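Local structure of diacylglycerol kinase (Bacillus anthracis, 3S40) at residues A133-G145 with A196-G208. The protein probably transfers a phosphate group from a nucleoside triphosphate to diacylglycerol or a related lipid. Residues are numbered along the deposited sequence; the frame is centred on the assembly and turned at random.
Sequences ANGQHFLNFWGIG and AVLVMVGNGEYLG
Trp142 and Ile144 pair with Val201 and Val199 in an antiparallel ladder at the middle of a sheet, where strands 141-144 and 198-202 run side by side at 169°. Both are hydrogen-bonded pairs, closed by two bonds each, the shortest from Val201 N to Trp142 O at 2.8 Å; Phe141–Gly202 and Gly143–Met200 alternate with them as non-hydrogen-bonded pairs. On the face bearing Trp142, the indole lays CE3 3.5 Å from Val201 CG2, its CG anti to the backbone N (chi1 173°), while CZ3 reaches Val199 CG1. Ile144 lies alongside Val199, and its CG1 is pressed tightly against Val199 CB at 3.4 Å. Val201 also touches Ile286 of strand 284-296, which belongs to the other six-stranded sheet, consistent with the NAD kinase-like beta sandwich of the YegS family. The opposite face carries Phe141: Leu207 CD2 sits over its ring, 4.1 Å from the centroid and 26° off the normal, a CH-pi contact, and the selenium of Met200, a selenomethionine, makes an oblique Met-aromatic approach. Beyond the ladder, Asn140 O accepts two backbone donors, Gly204 N on a lone pair in the carbonyl plane and Asn203 N from a tilted direction. The Asn203 side chain gives ND2 to Leu139 O at 3.0 Å and also to Asp129 O of strand 125-133. Asn140 ND2 sits nearly on the C=O line of Tyr206, 2.9 Å from its O, but the N-H is bent, the acceptor lying tilted from the amide plane of Asn140; ND2 also donates to a water. The carboxylate of Asp275 accepts from the backbone N atoms of Leu139, Asn140 and Phe141, where the chain enters strand 141-144.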
# COMPACT_ATOMS: atom_id res chain seq x y z
N ALA A 133 -10.23 -4.29 6.60
CA ALA A 133 -10.27 -5.53 7.37
C ALA A 133 -10.77 -5.25 8.79
O ALA A 133 -10.15 -4.50 9.53
CB ALA A 133 -8.89 -6.17 7.40
N ASN A 134 -11.90 -5.86 9.17
CA ASN A 134 -12.52 -5.58 10.46
C ASN A 134 -12.50 -4.07 10.74
O ASN A 134 -12.01 -3.64 11.79
CB ASN A 134 -11.79 -6.31 11.61
CG ASN A 134 -12.05 -7.82 11.60
OD1 ASN A 134 -12.92 -8.31 10.88
ND2 ASN A 134 -11.29 -8.55 12.43
N GLY A 135 -13.00 -3.28 9.80
CA GLY A 135 -13.02 -1.83 9.95
C GLY A 135 -11.66 -1.18 10.17
O GLY A 135 -11.55 -0.19 10.90
N GLN A 136 -10.64 -1.74 9.55
CA GLN A 136 -9.31 -1.14 9.51
C GLN A 136 -8.87 -1.07 8.04
O GLN A 136 -9.01 -2.05 7.30
CB GLN A 136 -8.35 -2.01 10.32
CG GLN A 136 -6.88 -1.79 10.04
CD GLN A 136 -6.36 -0.50 10.64
OE1 GLN A 136 -5.91 -0.48 11.79
NE2 GLN A 136 -6.41 0.58 9.87
N HIS A 137 -8.36 0.09 7.61
CA HIS A 137 -7.98 0.27 6.20
C HIS A 137 -6.55 -0.13 5.92
O HIS A 137 -5.65 0.22 6.68
CB HIS A 137 -8.14 1.74 5.76
CG HIS A 137 -9.54 2.24 5.82
ND1 HIS A 137 -10.02 2.99 6.88
CD2 HIS A 137 -10.57 2.12 4.95
CE1 HIS A 137 -11.29 3.30 6.66
NE2 HIS A 137 -11.65 2.78 5.49
N PHE A 138 -6.33 -0.84 4.82
CA PHE A 138 -4.97 -1.06 4.31
C PHE A 138 -4.84 -0.89 2.80
O PHE A 138 -5.78 -1.13 2.05
CB PHE A 138 -4.37 -2.40 4.75
CG PHE A 138 -5.06 -3.60 4.16
CD1 PHE A 138 -4.56 -4.21 3.01
CD2 PHE A 138 -6.18 -4.15 4.78
CE1 PHE A 138 -5.19 -5.33 2.48
CE2 PHE A 138 -6.80 -5.27 4.25
CZ PHE A 138 -6.31 -5.86 3.10
N LEU A 139 -3.65 -0.49 2.38
CA LEU A 139 -3.37 -0.19 0.99
C LEU A 139 -2.60 -1.32 0.32
O LEU A 139 -2.71 -1.56 -0.88
CB LEU A 139 -2.55 1.10 0.92
CG LEU A 139 -2.86 2.09 -0.19
CD1 LEU A 139 -4.36 2.20 -0.38
CD2 LEU A 139 -2.24 3.44 0.15
N ASN A 140 -1.80 -2.02 1.12
CA ASN A 140 -0.86 -2.98 0.58
C ASN A 140 -1.22 -4.44 0.80
O ASN A 140 -1.42 -5.19 -0.15
CB ASN A 140 0.55 -2.71 1.10
CG ASN A 140 1.51 -2.42 -0.00
OD1 ASN A 140 2.00 -1.29 -0.13
ND2 ASN A 140 1.77 -3.42 -0.83
N PHE A 141 -1.32 -4.84 2.06
CA PHE A 141 -1.51 -6.25 2.31
C PHE A 141 -2.03 -6.53 3.71
O PHE A 141 -1.88 -5.73 4.62
CB PHE A 141 -0.19 -7.02 2.08
CG PHE A 141 0.76 -6.96 3.24
CD1 PHE A 141 0.75 -7.96 4.21
CD2 PHE A 141 1.63 -5.89 3.40
CE1 PHE A 141 1.61 -7.90 5.29
CE2 PHE A 141 2.49 -5.82 4.49
CZ PHE A 141 2.48 -6.83 5.43
N TRP A 142 -2.64 -7.70 3.84
CA TRP A 142 -3.09 -8.26 5.10
C TRP A 142 -2.48 -9.67 5.13
O TRP A 142 -2.58 -10.40 4.14
CB TRP A 142 -4.62 -8.32 5.07
CG TRP A 142 -5.33 -9.00 6.21
CD1 TRP A 142 -6.09 -8.40 7.18
CD2 TRP A 142 -5.43 -10.42 6.46
NE1 TRP A 142 -6.63 -9.35 8.03
CE2 TRP A 142 -6.23 -10.59 7.61
CE3 TRP A 142 -4.89 -11.55 5.83
CZ2 TRP A 142 -6.51 -11.85 8.15
CZ3 TRP A 142 -5.18 -12.80 6.36
CH2 TRP A 142 -5.98 -12.94 7.51
N GLY A 143 -1.82 -10.03 6.23
CA GLY A 143 -1.19 -11.33 6.34
C GLY A 143 -1.18 -11.94 7.74
O GLY A 143 -1.00 -11.25 8.74
N ILE A 144 -1.42 -13.25 7.80
CA ILE A 144 -1.24 -14.04 9.02
C ILE A 144 -0.23 -15.16 8.73
O ILE A 144 -0.28 -15.77 7.66
CB ILE A 144 -2.55 -14.70 9.49
CG1 ILE A 144 -3.11 -15.62 8.39
CG2 ILE A 144 -3.59 -13.66 9.89
CD1 ILE A 144 -4.40 -16.33 8.78
N GLY A 145 0.67 -15.42 9.68
CA GLY A 145 1.60 -16.54 9.57
C GLY A 145 3.05 -16.12 9.44
O GLY A 145 3.39 -14.97 9.73
N ALA A 196 -2.50 -24.35 6.27
CA ALA A 196 -1.66 -23.34 5.63
C ALA A 196 -0.52 -22.91 6.53
O ALA A 196 -0.65 -22.90 7.75
CB ALA A 196 -2.50 -22.12 5.26
N VAL A 197 0.60 -22.55 5.91
CA VAL A 197 1.70 -21.95 6.65
C VAL A 197 1.60 -20.42 6.58
O VAL A 197 2.05 -19.71 7.48
CB VAL A 197 3.07 -22.44 6.12
CG1 VAL A 197 3.05 -22.62 4.61
CG2 VAL A 197 4.17 -21.48 6.54
N LEU A 198 0.98 -19.92 5.50
CA LEU A 198 0.86 -18.48 5.29
C LEU A 198 -0.44 -18.11 4.57
O LEU A 198 -0.84 -18.76 3.60
CB LEU A 198 2.06 -17.98 4.48
CG LEU A 198 2.00 -16.53 3.99
CD1 LEU A 198 2.37 -15.56 5.10
CD2 LEU A 198 2.92 -16.34 2.80
N VAL A 199 -1.12 -17.08 5.06
CA VAL A 199 -2.31 -16.59 4.38
C VAL A 199 -2.19 -15.10 4.12
O VAL A 199 -1.89 -14.32 5.02
CB VAL A 199 -3.58 -16.83 5.20
CG1 VAL A 199 -4.79 -16.31 4.44
CG2 VAL A 199 -3.72 -18.33 5.51
N MSE A 200 -2.43 -14.70 2.88
CA MSE A 200 -2.38 -13.29 2.57
C MSE A 200 -3.43 -12.77 1.62
O MSE A 200 -3.91 -13.48 0.73
CB MSE A 200 -1.01 -12.91 2.09
CG MSE A 200 -0.15 -12.60 3.26
SE MSE A 200 1.54 -12.12 2.64
CE MSE A 200 0.99 -10.75 1.31
N VAL A 201 -3.77 -11.51 1.84
CA VAL A 201 -4.74 -10.78 1.07
C VAL A 201 -4.04 -9.54 0.54
O VAL A 201 -3.65 -8.68 1.30
CB VAL A 201 -5.93 -10.38 1.94
CG1 VAL A 201 -7.04 -9.79 1.08
CG2 VAL A 201 -6.44 -11.59 2.69
N GLY A 202 -3.87 -9.48 -0.78
CA GLY A 202 -3.06 -8.44 -1.38
C GLY A 202 -3.84 -7.42 -2.19
O GLY A 202 -4.84 -7.73 -2.83
N ASN A 203 -3.35 -6.19 -2.16
CA ASN A 203 -3.94 -5.10 -2.93
C ASN A 203 -2.86 -4.38 -3.70
O ASN A 203 -3.06 -4.01 -4.85
CB ASN A 203 -4.64 -4.10 -2.02
CG ASN A 203 -5.42 -3.06 -2.81
OD1 ASN A 203 -6.21 -3.39 -3.69
ND2 ASN A 203 -5.18 -1.79 -2.50
N GLY A 204 -1.71 -4.18 -3.06
CA GLY A 204 -0.58 -3.52 -3.69
C GLY A 204 0.25 -4.47 -4.54
O GLY A 204 0.23 -5.69 -4.35
N GLU A 205 1.00 -3.90 -5.47
CA GLU A 205 1.67 -4.68 -6.50
C GLU A 205 3.14 -4.90 -6.15
O GLU A 205 3.87 -5.55 -6.89
CB GLU A 205 1.44 -4.00 -7.87
CG GLU A 205 -0.08 -3.74 -8.08
CD GLU A 205 -0.43 -2.98 -9.37
OE1 GLU A 205 -1.54 -2.39 -9.46
OE2 GLU A 205 0.39 -2.96 -10.30
N TYR A 206 3.57 -4.38 -5.00
CA TYR A 206 4.94 -4.53 -4.54
C TYR A 206 4.95 -4.85 -3.06
O TYR A 206 4.09 -4.39 -2.32
CB TYR A 206 5.73 -3.23 -4.77
CG TYR A 206 6.18 -3.07 -6.19
CD1 TYR A 206 7.49 -3.36 -6.55
CD2 TYR A 206 5.29 -2.67 -7.18
CE1 TYR A 206 7.91 -3.23 -7.85
CE2 TYR A 206 5.71 -2.54 -8.48
CZ TYR A 206 7.02 -2.83 -8.82
OH TYR A 206 7.43 -2.69 -10.13
N LEU A 207 5.93 -5.63 -2.64
CA LEU A 207 6.07 -6.00 -1.24
C LEU A 207 7.54 -6.13 -0.92
O LEU A 207 8.24 -6.93 -1.54
CB LEU A 207 5.39 -7.34 -0.98
CG LEU A 207 3.97 -7.32 -0.45
CD1 LEU A 207 3.10 -8.34 -1.17
CD2 LEU A 207 4.00 -7.57 1.05
N GLY A 208 8.01 -5.35 0.06
CA GLY A 208 9.40 -5.39 0.46
C GLY A 208 10.33 -4.83 -0.60
O GLY A 208 11.43 -5.34 -0.81
O HOH W 1 2.50 -1.82 -2.93